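Long-range contacts in uncharacterized protein TP-0789 domain-containing protein (Desulfovibrio piger ATCC 29098, PDB 4Z48), which is of unknown function but, as a member of the LolA-like family, probably resembles carriers that shelter lipoprotein acyl chains in a half-open beta barrel: residues 16-20 / 127-131; 21-25 / 203-207; 50-54 / 234-239; 59-65 / 78-84. One frame throughout, in Å; residues are numbered along the deposited sequence.

Interaction 1. Residues 16-20 / 127-131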
loop_
_atom_site.group_PDB
_atom_site.type_symbol
_atom_site.label_atom_id
_atom_site.label_comp_id
_atom_site.label_asym_id
_atom_site.label_seq_id
_atom_site.Cartn_x
_atom_site.Cartn_y
_atom_site.Cartn_z
ATOM N N ALA A 16 -2.621 5.500 15.324
ATOM C CA ALA A 16 -2.074 5.661 13.981
ATOM C C ALA A 16 -0.559 5.959 14.037
ATOM O O ALA A 16 0.179 5.411 13.238
ATOM C CB ALA A 16 -2.819 6.762 13.238
ATOM N N VAL A 17 -0.111 6.765 15.019
ATOM C CA VAL A 17 1.291 7.142 15.239
ATOM C C VAL A 17 2.108 5.891 15.630
ATOM O O VAL A 17 3.175 5.672 15.057
ATOM C CB VAL A 17 1.434 8.282 16.297
ATOM C CG1 VAL A 17 2.873 8.440 16.793
ATOM C CG2 VAL A 17 0.904 9.610 15.757
ATOM N N ARG A 18 1.604 5.096 16.593
ATOM C CA ARG A 18 2.238 3.840 17.046
ATOM C C ARG A 18 2.390 2.862 15.878
ATOM O O ARG A 18 3.442 2.225 15.733
ATOM C CB ARG A 18 1.439 3.176 18.183
ATOM C CG ARG A 18 1.518 3.906 19.520
ATOM C CD ARG A 18 1.252 2.964 20.682
ATOM N NE ARG A 18 -0.149 2.549 20.783
ATOM C CZ ARG A 18 -0.557 1.305 21.041
ATOM N NH1 ARG A 18 0.330 0.328 21.223
ATOM N NH2 ARG A 18 -1.854 1.030 21.124
HETATM N N MSE A 19 1.346 2.757 15.030
HETATM C CA MSE A 19 1.348 1.913 13.842
HETATM C C MSE A 19 2.458 2.321 12.876
HETATM O O MSE A 19 3.063 1.469 12.237
HETATM C CB MSE A 19 -0.011 2.003 13.128
HETATM C CG MSE A 19 -1.147 1.381 13.913
HETATM SE SE MSE A 19 -2.849 1.697 13.003
HETATM C CE MSE A 19 -2.622 0.642 11.337
ATOM N N ASP A 20 2.678 3.634 12.732
ATOM C CA ASP A 20 3.677 4.209 11.834
ATOM C C ASP A 20 5.112 3.935 12.377
ATOM O O ASP A 20 6.069 3.981 11.603
ATOM C CB ASP A 20 3.411 5.721 11.642
ATOM C CG ASP A 20 4.259 6.429 10.594
ATOM O OD1 ASP A 20 4.515 5.827 9.528
ATOM O OD2 ASP A 20 4.685 7.582 10.852
ATOM N N LEU A 127 1.044 3.665 3.046
ATOM C CA LEU A 127 -0.218 3.279 3.687
ATOM C C LEU A 127 -0.378 3.946 5.077
ATOM O O LEU A 127 -1.502 4.007 5.586
ATOM C CB LEU A 127 -0.301 1.729 3.798
ATOM C CG LEU A 127 -1.576 1.045 4.359
ATOM C CD1 LEU A 127 -2.833 1.446 3.618
ATOM C CD2 LEU A 127 -1.441 -0.466 4.320
ATOM N N ASP A 128 0.722 4.477 5.669
ATOM C CA ASP A 128 0.653 5.042 7.009
ATOM C C ASP A 128 1.120 6.520 7.089
ATOM O O ASP A 128 1.888 6.875 7.990
ATOM C CB ASP A 128 1.444 4.146 7.984
ATOM C CG ASP A 128 0.792 2.790 8.226
ATOM O OD1 ASP A 128 -0.219 2.736 8.972
ATOM O OD2 ASP A 128 1.285 1.784 7.660
ATOM N N ASP A 129 0.608 7.383 6.186
ATOM C CA ASP A 129 0.889 8.827 6.185
ATOM C C ASP A 129 -0.095 9.474 7.173
ATOM O O ASP A 129 -1.147 9.976 6.773
ATOM C CB ASP A 129 0.765 9.395 4.761
ATOM C CG ASP A 129 1.601 10.639 4.504
ATOM O OD1 ASP A 129 1.499 11.600 5.296
ATOM O OD2 ASP A 129 2.324 10.667 3.480
ATOM N N VAL A 130 0.234 9.372 8.488
ATOM C CA VAL A 130 -0.568 9.729 9.663
ATOM C C VAL A 130 -1.277 11.104 9.530
ATOM O O VAL A 130 -2.473 11.204 9.849
ATOM C CB VAL A 130 0.254 9.645 10.985
ATOM C CG1 VAL A 130 -0.490 10.251 12.160
ATOM C CG2 VAL A 130 0.621 8.198 11.311
ATOM N N ASP A 131 -0.564 12.132 9.052
ATOM C CA ASP A 131 -1.141 13.479 9.007
ATOM C C ASP A 131 -1.985 13.756 7.737
ATOM O O ASP A 131 -2.427 14.890 7.528
ATOM C CB ASP A 131 -0.043 14.537 9.206
ATOM C CG ASP A 131 0.578 14.517 10.604
ATOM O OD1 ASP A 131 -0.184 14.514 11.603
ATOM O OD2 ASP A 131 1.822 14.532 10.699
HETATM O O HOH W 1 -0.635 4.892 10.606
#
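The helix packed against the curved sheet of a LolA-like fold meets a long inter-strand loop here: residues 16-20, from the later part of helix 8-20, face residues 127-131, which lie between strands 101-104 and 133-143. Val130 makes the apolar centre of the contact. Its CG2 sits 3.4 Å from Ala16 O, 4.2 Å from Ala16 CB and 3.7 Å from Asp20 CB, while Val130 CG1 meets Val17 CG2 at 3.9 Å; the helix residue Tyr13 also packs on Val130. The loop turns sharply through Asp129, the centre of an inverse gamma turn, so that Asp128 and Val130 both direct their CB atoms at the helix.

No direct hydrogen bond crosses the interface. A water bridges it instead, donating to Ala16 O at 2.8 Å and to Asp128 OD1 at 2.7 Å; the same Asp128 oxygen forms a salt bridge with Arg177 of strand 177-184. Selenomethionine Met19 brings CE to 4.0 Å from Asp128 OD1. Asp20 OD1 and Asp128 O, both acceptors, stand 3.2 Å apart, and Arg84 reaches this Asp20 oxygen in a long, weak ion pair. Such packing of helix and loop beside an antiparallel sheet is consistent with the LolA/LolB fold, in which helices and loops lid an incomplete beta barrel.

Interaction 2. Residues 21-25 / 203-207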
loop_
_atom_site.group_PDB
_atom_site.type_symbol
_atom_site.label_atom_id
_atom_site.label_comp_id
_atom_site.label_asym_id
_atom_site.label_seq_id
_atom_site.Cartn_x
_atom_site.Cartn_y
_atom_site.Cartn_z
ATOM N N GLN A 21 5.245 3.602 13.669
ATOM C CA GLN A 21 6.549 3.293 14.277
ATOM C C GLN A 21 6.988 1.826 14.072
ATOM O O GLN A 21 8.143 1.516 14.364
ATOM C CB GLN A 21 6.566 3.641 15.767
ATOM C CG GLN A 21 6.876 5.131 16.009
ATOM C CD GLN A 21 6.212 5.708 17.242
ATOM O OE1 GLN A 21 5.818 4.999 18.187
ATOM N NE2 GLN A 21 6.097 7.031 17.269
ATOM N N VAL A 22 6.100 0.941 13.562
ATOM C CA VAL A 22 6.423 -0.496 13.353
ATOM C C VAL A 22 7.612 -0.664 12.371
ATOM O O VAL A 22 8.562 -1.394 12.674
ATOM C CB VAL A 22 5.181 -1.312 12.899
ATOM C CG1 VAL A 22 5.559 -2.752 12.517
ATOM C CG2 VAL A 22 4.099 -1.303 13.989
ATOM N N ASP A 23 7.582 0.037 11.247
ATOM C CA ASP A 23 8.640 -0.076 10.240
ATOM C C ASP A 23 9.868 0.785 10.621
ATOM O O ASP A 23 9.917 1.974 10.308
ATOM C CB ASP A 23 8.114 0.284 8.835
ATOM C CG ASP A 23 9.150 0.091 7.728
ATOM O OD1 ASP A 23 10.182 -0.565 7.990
ATOM O OD2 ASP A 23 8.932 0.626 6.596
ATOM N N THR A 24 10.878 0.147 11.255
ATOM C CA THR A 24 12.092 0.817 11.742
ATOM C C THR A 24 13.232 0.739 10.690
ATOM O O THR A 24 14.350 1.200 10.934
ATOM C CB THR A 24 12.496 0.180 13.079
ATOM O OG1 THR A 24 12.651 -1.233 12.897
ATOM C CG2 THR A 24 11.473 0.448 14.195
ATOM N N SER A 25 12.943 0.147 9.539
ATOM C CA SER A 25 13.917 -0.067 8.461
ATOM C C SER A 25 14.277 1.191 7.694
ATOM O O SER A 25 13.485 2.126 7.662
ATOM C CB SER A 25 13.401 -1.102 7.470
ATOM O OG SER A 25 12.450 -0.579 6.561
ATOM N N GLY A 203 13.227 -8.726 12.653
ATOM C CA GLY A 203 12.688 -8.051 13.830
ATOM C C GLY A 203 11.514 -7.118 13.599
ATOM O O GLY A 203 11.135 -6.399 14.519
ATOM N N ILE A 204 10.926 -7.109 12.370
ATOM C CA ILE A 204 9.819 -6.213 12.011
ATOM C C ILE A 204 8.606 -7.025 11.530
ATOM O O ILE A 204 8.651 -7.661 10.462
ATOM C CB ILE A 204 10.251 -5.184 10.895
ATOM C CG1 ILE A 204 11.537 -4.378 11.279
ATOM C CG2 ILE A 204 9.073 -4.242 10.508
ATOM C CD1 ILE A 204 12.140 -3.447 10.117
ATOM N N TRP A 205 7.502 -6.923 12.274
ATOM C CA TRP A 205 6.240 -7.561 11.909
ATOM C C TRP A 205 5.775 -6.937 10.578
ATOM O O TRP A 205 5.682 -5.710 10.475
ATOM C CB TRP A 205 5.217 -7.385 13.041
ATOM C CG TRP A 205 5.363 -8.430 14.110
ATOM C CD1 TRP A 205 5.844 -8.250 15.372
ATOM C CD2 TRP A 205 5.078 -9.832 13.982
ATOM N NE1 TRP A 205 5.878 -9.451 16.039
ATOM C CE2 TRP A 205 5.388 -10.435 15.218
ATOM C CE3 TRP A 205 4.545 -10.629 12.953
ATOM C CZ2 TRP A 205 5.184 -11.801 15.458
ATOM C CZ3 TRP A 205 4.374 -11.986 13.175
ATOM C CH2 TRP A 205 4.714 -12.566 14.408
ATOM N N THR A 206 5.657 -7.792 9.528
ATOM C CA THR A 206 5.358 -7.377 8.156
ATOM C C THR A 206 4.199 -8.184 7.583
ATOM O O THR A 206 4.144 -9.401 7.782
ATOM C CB THR A 206 6.638 -7.605 7.299
ATOM O OG1 THR A 206 7.762 -7.001 7.930
ATOM C CG2 THR A 206 6.511 -7.061 5.846
ATOM N N VAL A 207 3.308 -7.520 6.831
ATOM C CA VAL A 207 2.222 -8.199 6.099
ATOM C C VAL A 207 2.897 -8.863 4.924
ATOM O O VAL A 207 3.659 -8.189 4.218
ATOM C CB VAL A 207 1.065 -7.231 5.672
ATOM C CG1 VAL A 207 0.148 -7.888 4.639
ATOM C CG2 VAL A 207 0.247 -6.764 6.900
HETATM O O HOH W 2 11.834 -3.362 14.744
#
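Side-chain packing without a direct hydrogen bond joins the connection between helix 8-20 and strand 27-38 to the start of strand 204-214. Ile204 does most of the work: its CB points at the loop, and its extended side chain spans several residues there. CG2 of Ile204 lies 3.6 Å from Val22 O and 4.3 Å from Val22 CG1, whereas Ile204 CD1 reaches Thr24 OG1 at 3.6 Å, Ser25 N at 3.7 Å and Ser25 CB at 3.8 Å. Val22 also puts CG1 3.6 Å from Trp205 O, on the strand backbone, and touches Leu175 beyond.

The loop owes its shape to an Asx turn. Asp23 OD1 accepts from Ser25 N at 3.2 Å and from Ser25 OG at 2.7 Å, which curls the backbone round the end of the Ile204 side chain. One water adds a polar link at the margin, 2.9 Å from Thr24 OG1 and donating to Gly203 O at 3.1 Å. Tyr230 of the adjacent strand 219-230 packs on Asp23, Ser25 and Ile204. The contact thus lays the helix-to-strand link across the start of an inner strand of the curved antiparallel sheet, consistent with the half-open barrel of a LolA-like protein.

Interaction 3. Residues 50-54 / 234-239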
loop_
_atom_site.group_PDB
_atom_site.type_symbol
_atom_site.label_atom_id
_atom_site.label_comp_id
_atom_site.label_asym_id
_atom_site.label_seq_id
_atom_site.Cartn_x
_atom_site.Cartn_y
_atom_site.Cartn_z
ATOM N N TYR A 50 11.720 -2.656 -4.571
ATOM C CA TYR A 50 12.872 -2.044 -3.878
ATOM C C TYR A 50 12.371 -0.785 -3.176
ATOM O O TYR A 50 11.609 -0.041 -3.781
ATOM C CB TYR A 50 13.985 -1.688 -4.890
ATOM C CG TYR A 50 14.456 -2.848 -5.732
ATOM C CD1 TYR A 50 13.793 -3.198 -6.909
ATOM C CD2 TYR A 50 15.580 -3.584 -5.372
ATOM C CE1 TYR A 50 14.208 -4.283 -7.675
ATOM C CE2 TYR A 50 16.042 -4.634 -6.166
ATOM C CZ TYR A 50 15.354 -4.980 -7.318
ATOM O OH TYR A 50 15.795 -6.029 -8.095
ATOM N N SER A 51 12.727 -0.561 -1.895
ATOM C CA SER A 51 12.273 0.655 -1.204
ATOM C C SER A 51 13.386 1.204 -0.370
ATOM O O SER A 51 14.216 0.429 0.095
ATOM C CB SER A 51 11.049 0.393 -0.324
ATOM O OG SER A 51 10.112 -0.454 -0.965
ATOM N N LYS A 52 13.426 2.526 -0.192
ATOM C CA LYS A 52 14.438 3.174 0.606
ATOM C C LYS A 52 13.909 4.507 1.109
ATOM O O LYS A 52 13.237 5.221 0.361
ATOM C CB LYS A 52 15.740 3.349 -0.202
ATOM C CG LYS A 52 16.928 3.838 0.625
ATOM C CD LYS A 52 18.168 3.998 -0.226
ATOM C CE LYS A 52 19.296 4.525 0.610
ATOM N NZ LYS A 52 20.568 4.552 -0.152
ATOM N N HIS A 53 14.187 4.818 2.392
ATOM C CA HIS A 53 13.792 6.073 3.025
ATOM C C HIS A 53 14.689 7.190 2.553
ATOM O O HIS A 53 15.859 6.957 2.205
ATOM C CB HIS A 53 13.791 5.946 4.563
ATOM C CG HIS A 53 12.583 5.216 5.050
ATOM N ND1 HIS A 53 12.500 3.842 4.988
ATOM C CD2 HIS A 53 11.380 5.702 5.436
ATOM C CE1 HIS A 53 11.289 3.529 5.425
ATOM N NE2 HIS A 53 10.569 4.614 5.674
ATOM N N PHE A 54 14.089 8.381 2.407
ATOM C CA PHE A 54 14.720 9.614 1.921
ATOM C C PHE A 54 14.181 10.812 2.700
ATOM O O PHE A 54 13.196 10.680 3.418
ATOM C CB PHE A 54 14.447 9.807 0.404
ATOM C CG PHE A 54 15.297 8.976 -0.531
ATOM C CD1 PHE A 54 14.905 7.693 -0.900
ATOM C CD2 PHE A 54 16.470 9.490 -1.074
ATOM C CE1 PHE A 54 15.678 6.931 -1.781
ATOM C CE2 PHE A 54 17.247 8.725 -1.951
ATOM C CZ PHE A 54 16.839 7.456 -2.307
ATOM N N LEU A 234 20.610 -0.805 -0.221
ATOM C CA LEU A 234 20.229 -0.429 -1.585
ATOM C C LEU A 234 20.828 0.912 -1.982
ATOM O O LEU A 234 20.765 1.870 -1.205
ATOM C CB LEU A 234 18.699 -0.360 -1.737
ATOM C CG LEU A 234 17.903 -1.668 -1.698
ATOM C CD1 LEU A 234 16.405 -1.399 -1.878
ATOM C CD2 LEU A 234 18.387 -2.672 -2.738
ATOM N N SER A 235 21.404 0.991 -3.201
ATOM C CA SER A 235 21.947 2.262 -3.694
ATOM C C SER A 235 20.790 3.191 -4.115
ATOM O O SER A 235 19.693 2.703 -4.415
ATOM C CB SER A 235 22.915 2.034 -4.853
ATOM O OG SER A 235 22.265 1.643 -6.052
ATOM N N ASP A 236 21.041 4.517 -4.141
ATOM C CA ASP A 236 20.069 5.542 -4.542
ATOM C C ASP A 236 19.712 5.451 -6.039
ATOM O O ASP A 236 18.714 6.040 -6.456
ATOM C CB ASP A 236 20.615 6.953 -4.231
ATOM C CG ASP A 236 20.798 7.285 -2.758
ATOM O OD1 ASP A 236 19.989 6.807 -1.932
ATOM O OD2 ASP A 236 21.708 8.077 -2.440
ATOM N N ALA A 237 20.531 4.722 -6.830
ATOM C CA ALA A 237 20.408 4.511 -8.276
ATOM C C ALA A 237 19.085 3.844 -8.679
ATOM O O ALA A 237 18.552 4.134 -9.761
ATOM C CB ALA A 237 21.573 3.666 -8.774
ATOM N N TYR A 238 18.564 2.931 -7.826
ATOM C CA TYR A 238 17.292 2.245 -8.073
ATOM C C TYR A 238 16.123 3.220 -8.087
ATOM O O TYR A 238 15.075 2.895 -8.630
ATOM C CB TYR A 238 17.010 1.228 -6.955
ATOM C CG TYR A 238 17.776 -0.072 -7.003
ATOM C CD1 TYR A 238 17.391 -1.099 -7.862
ATOM C CD2 TYR A 238 18.795 -0.331 -6.094
ATOM C CE1 TYR A 238 18.068 -2.317 -7.880
ATOM C CE2 TYR A 238 19.463 -1.555 -6.084
ATOM C CZ TYR A 238 19.094 -2.547 -6.977
ATOM O OH TYR A 238 19.760 -3.753 -6.976
ATOM N N PHE A 239 16.281 4.380 -7.427
ATOM C CA PHE A 239 15.192 5.334 -7.232
ATOM C C PHE A 239 15.342 6.614 -8.059
ATOM O O PHE A 239 14.576 7.565 -7.866
ATOM C CB PHE A 239 15.044 5.642 -5.717
ATOM C CG PHE A 239 15.140 4.364 -4.908
ATOM C CD1 PHE A 239 14.071 3.470 -4.858
ATOM C CD2 PHE A 239 16.320 4.020 -4.260
ATOM C CE1 PHE A 239 14.170 2.273 -4.145
ATOM C CE2 PHE A 239 16.431 2.805 -3.582
ATOM C CZ PHE A 239 15.353 1.943 -3.522
#
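Tyr50, Phe239 and Lys52 give up most of the surface buried where strand 41-54 meets the chain that follows strand 219-230. The ring of Tyr50 stacks on that of Tyr238 with an offset, centroids 4.4 Å apart and planes at 19°, and Tyr50 CB meets Leu234 CD1 at 3.9 Å. Phe239 settles across the strand backbone: its CE1 comes within 3.5 Å of Tyr50 O, its CZ within 3.8 Å of Ser51 C, and its CE2 within 3.5 Å of Lys52 CB. Phe54 turns an edge toward the Phe239 face in an offset edge-to-face pair, centroids 5.8 Å apart and planes at 72°. In the fold, this is a C-terminal segment laid over one face of the antiparallel LolA-like sheet, with a 3-10 turn at residues 236-238 that is closed by Phe239 N to Asp236 O at 3.1 Å. Lys52, on the same face of its strand as Tyr50 and Phe54, runs fully extended up to this turn. Its NZ donates to Leu234 O at 2.9 Å and forms a salt bridge with Asp236 OD1, also at 2.9 Å. Across the sheet, Phe239 O accepts a hydrogen bond from Trp81 NE1, and Tyr62 stacks on Phe54.

Interaction 4. Residues 59-65 / 78-84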
loop_
_atom_site.group_PDB
_atom_site.type_symbol
_atom_site.label_atom_id
_atom_site.label_comp_id
_atom_site.label_asym_id
_atom_site.label_seq_id
_atom_site.Cartn_x
_atom_site.Cartn_y
_atom_site.Cartn_z
ATOM N N LYS A 59 11.854 10.479 6.370
ATOM C CA LYS A 59 10.421 10.177 6.468
ATOM C C LYS A 59 9.774 9.994 5.080
ATOM O O LYS A 59 8.686 9.406 4.974
ATOM C CB LYS A 59 9.691 11.249 7.288
ATOM C CG LYS A 59 10.127 11.303 8.764
ATOM C CD LYS A 59 9.688 10.083 9.584
ATOM C CE LYS A 59 10.307 10.047 10.967
ATOM N NZ LYS A 59 11.758 9.700 10.929
ATOM N N ASP A 60 10.471 10.406 4.027
ATOM C CA ASP A 60 9.982 10.153 2.655
ATOM C C ASP A 60 10.372 8.732 2.265
ATOM O O ASP A 60 11.394 8.223 2.748
ATOM C CB ASP A 60 10.526 11.173 1.653
ATOM C CG ASP A 60 10.150 12.602 1.977
ATOM O OD1 ASP A 60 9.156 12.805 2.711
ATOM O OD2 ASP A 60 10.838 13.508 1.500
ATOM N N GLU A 61 9.539 8.078 1.450
ATOM C CA GLU A 61 9.789 6.694 1.038
ATOM C C GLU A 61 9.818 6.591 -0.485
ATOM O O GLU A 61 8.831 6.977 -1.136
ATOM C CB GLU A 61 8.702 5.744 1.608
ATOM C CG GLU A 61 8.583 5.760 3.132
ATOM C CD GLU A 61 7.513 4.897 3.783
ATOM O OE1 GLU A 61 6.963 3.990 3.113
ATOM O OE2 GLU A 61 7.244 5.113 4.986
ATOM N N TYR A 62 10.943 6.109 -1.060
ATOM C CA TYR A 62 11.003 5.901 -2.520
ATOM C C TYR A 62 10.887 4.418 -2.786
ATOM O O TYR A 62 11.488 3.617 -2.063
ATOM C CB TYR A 62 12.263 6.498 -3.199
ATOM C CG TYR A 62 12.339 8.018 -3.235
ATOM C CD1 TYR A 62 11.414 8.803 -2.544
ATOM C CD2 TYR A 62 13.378 8.668 -3.896
ATOM C CE1 TYR A 62 11.509 10.191 -2.527
ATOM C CE2 TYR A 62 13.491 10.061 -3.875
ATOM C CZ TYR A 62 12.550 10.818 -3.189
ATOM O OH TYR A 62 12.611 12.196 -3.183
ATOM N N SER A 63 10.125 4.052 -3.836
ATOM C CA SER A 63 9.925 2.660 -4.222
ATOM C C SER A 63 10.119 2.447 -5.727
ATOM O O SER A 63 9.779 3.330 -6.507
ATOM C CB SER A 63 8.523 2.181 -3.843
ATOM O OG SER A 63 8.347 2.030 -2.448
ATOM N N LEU A 64 10.666 1.282 -6.110
ATOM C CA LEU A 64 10.808 0.825 -7.494
ATOM C C LEU A 64 10.185 -0.569 -7.572
ATOM O O LEU A 64 10.624 -1.490 -6.859
ATOM C CB LEU A 64 12.281 0.839 -8.019
ATOM C CG LEU A 64 12.477 0.434 -9.491
ATOM C CD1 LEU A 64 12.097 1.591 -10.454
ATOM C CD2 LEU A 64 13.915 -0.047 -9.748
ATOM N N ILE A 65 9.156 -0.718 -8.428
ATOM C CA ILE A 65 8.465 -1.993 -8.645
ATOM C C ILE A 65 8.835 -2.466 -10.037
ATOM O O ILE A 65 8.574 -1.749 -10.993
ATOM C CB ILE A 65 6.930 -1.899 -8.422
ATOM C CG1 ILE A 65 6.617 -1.406 -6.979
ATOM C CG2 ILE A 65 6.262 -3.267 -8.708
ATOM C CD1 ILE A 65 5.217 -0.998 -6.806
ATOM N N TYR A 78 7.504 0.699 -12.109
ATOM C CA TYR A 78 6.865 1.824 -11.415
ATOM C C TYR A 78 7.858 2.469 -10.491
ATOM O O TYR A 78 8.475 1.771 -9.692
ATOM C CB TYR A 78 5.638 1.399 -10.614
ATOM C CG TYR A 78 4.447 1.074 -11.464
ATOM C CD1 TYR A 78 4.351 -0.152 -12.128
ATOM C CD2 TYR A 78 3.375 1.963 -11.565
ATOM C CE1 TYR A 78 3.235 -0.468 -12.897
ATOM C CE2 TYR A 78 2.256 1.654 -12.331
ATOM C CZ TYR A 78 2.175 0.425 -12.966
ATOM O OH TYR A 78 1.065 0.116 -13.712
ATOM N N LEU A 79 8.030 3.799 -10.608
ATOM C CA LEU A 79 8.897 4.579 -9.728
ATOM C C LEU A 79 7.985 5.454 -8.846
ATOM O O LEU A 79 7.149 6.171 -9.374
ATOM C CB LEU A 79 9.914 5.423 -10.520
ATOM C CG LEU A 79 10.885 6.312 -9.707
ATOM C CD1 LEU A 79 11.677 5.510 -8.687
ATOM C CD2 LEU A 79 11.852 7.026 -10.628
ATOM N N VAL A 80 8.084 5.328 -7.515
ATOM C CA VAL A 80 7.222 6.102 -6.625
ATOM C C VAL A 80 8.089 6.916 -5.679
ATOM O O VAL A 80 8.993 6.361 -5.054
ATOM C CB VAL A 80 6.215 5.224 -5.819
ATOM C CG1 VAL A 80 5.247 6.099 -5.020
ATOM C CG2 VAL A 80 5.475 4.209 -6.700
ATOM N N TRP A 81 7.841 8.230 -5.622
ATOM C CA TRP A 81 8.464 9.178 -4.693
ATOM C C TRP A 81 7.349 9.666 -3.781
ATOM O O TRP A 81 6.533 10.512 -4.174
ATOM C CB TRP A 81 9.148 10.331 -5.430
ATOM C CG TRP A 81 10.350 9.973 -6.244
ATOM C CD1 TRP A 81 10.934 8.744 -6.378
ATOM C CD2 TRP A 81 11.097 10.868 -7.083
ATOM N NE1 TRP A 81 12.007 8.822 -7.236
ATOM C CE2 TRP A 81 12.133 10.114 -7.679
ATOM C CE3 TRP A 81 11.012 12.251 -7.354
ATOM C CZ2 TRP A 81 13.067 10.684 -8.544
ATOM C CZ3 TRP A 81 11.932 12.819 -8.221
ATOM C CH2 TRP A 81 12.946 12.038 -8.807
ATOM N N SER A 82 7.239 9.022 -2.620
ATOM C CA SER A 82 6.189 9.246 -1.635
ATOM C C SER A 82 6.735 10.141 -0.525
ATOM O O SER A 82 7.774 9.839 0.060
ATOM C CB SER A 82 5.660 7.907 -1.116
ATOM O OG SER A 82 4.474 8.027 -0.353
ATOM N N TYR A 83 6.095 11.303 -0.320
ATOM C CA TYR A 83 6.563 12.326 0.624
ATOM C C TYR A 83 5.748 12.426 1.911
ATOM O O TYR A 83 4.518 12.362 1.897
ATOM C CB TYR A 83 6.547 13.710 -0.046
ATOM C CG TYR A 83 7.245 13.761 -1.386
ATOM C CD1 TYR A 83 8.637 13.699 -1.474
ATOM C CD2 TYR A 83 6.517 13.830 -2.568
ATOM C CE1 TYR A 83 9.283 13.697 -2.704
ATOM C CE2 TYR A 83 7.151 13.806 -3.810
ATOM C CZ TYR A 83 8.533 13.762 -3.873
ATOM O OH TYR A 83 9.156 13.809 -5.088
ATOM N N ARG A 84 6.447 12.594 3.026
ATOM C CA ARG A 84 5.798 12.799 4.315
ATOM C C ARG A 84 5.236 14.211 4.324
ATOM O O ARG A 84 5.959 15.167 4.005
ATOM C CB ARG A 84 6.785 12.573 5.478
ATOM C CG ARG A 84 6.110 12.283 6.826
ATOM C CD ARG A 84 5.361 10.954 6.856
ATOM N NE ARG A 84 6.254 9.796 6.908
ATOM C CZ ARG A 84 5.853 8.555 7.171
ATOM N NH1 ARG A 84 4.573 8.301 7.417
ATOM N NH2 ARG A 84 6.729 7.559 7.195
#
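Tyr78, the first residue of its segment, pairs with Ile65 of strand 60-69: Tyr78 N donates to Ile65 O and Ile65 N to Tyr78 O, both at 2.9 Å. Leu79 follows in a non-hydrogen-bonded pair with Leu64, Leu79 CD1 lying 4.3 Å from Leu64 CD1. Val80 returns to a hydrogen-bonded pair, Val80 N to Ser63 O and Ser63 N to Val80 O each 2.8 Å long. Side chains therefore alternate: Leu64, Leu79, Tyr62 and Trp81 share one face of the sheet, Ile65, Tyr78, Ser63, Val80, Glu61 and Ser82 the other. This sets the five-membered ring of Trp81 face to face on Tyr62, centroids 3.9 Å apart and planes at 16°; Trp81 NE1 bonds to Phe239 O. Ser82 pairs with Glu61 through Glu61 N to Ser82 O at 2.9 Å and Ser82 N to Glu61 O at 3.0 Å. Beyond the strand, Arg84 N donates to Asp60 OD1 at 2.7 Å, and Arg84 NH2 forms a salt bridge with Glu61 OE2 at 3.3 Å. On the side of strand 41-54, Lys59 and Asp60 both face Phe54 in a classic beta bulge. With strand axes 4.8 Å apart at 175°, this is a regular antiparallel beta hairpin within the LolA-like sheet.

How the interactions relate
Interactions 2, 3 and 4 all reach the one antiparallel sheet, and interaction 1 sets helix 8-20 beside it. Interactions 3 and 4 are closest, centres about 9 Å apart, because strands 41-54 and 60-69 are sheet neighbours; interactions 1 and 3 are farthest, centres about 21 Å apart. Residues 16-20 run straight into 21-25, so interactions 1 and 2, centres about 12 Å apart, mark successive steps from helix to sheet. Interactions 1 and 4 touch through Asp20 and Arg84, though their centres are about 16 Å apart. Along the chain, interactions 1, 2 and 3 cross one another, whereas the local hairpin of interaction 4 falls between the segments of each. N-terminal and C-terminal parts are thereby tied into a single domain.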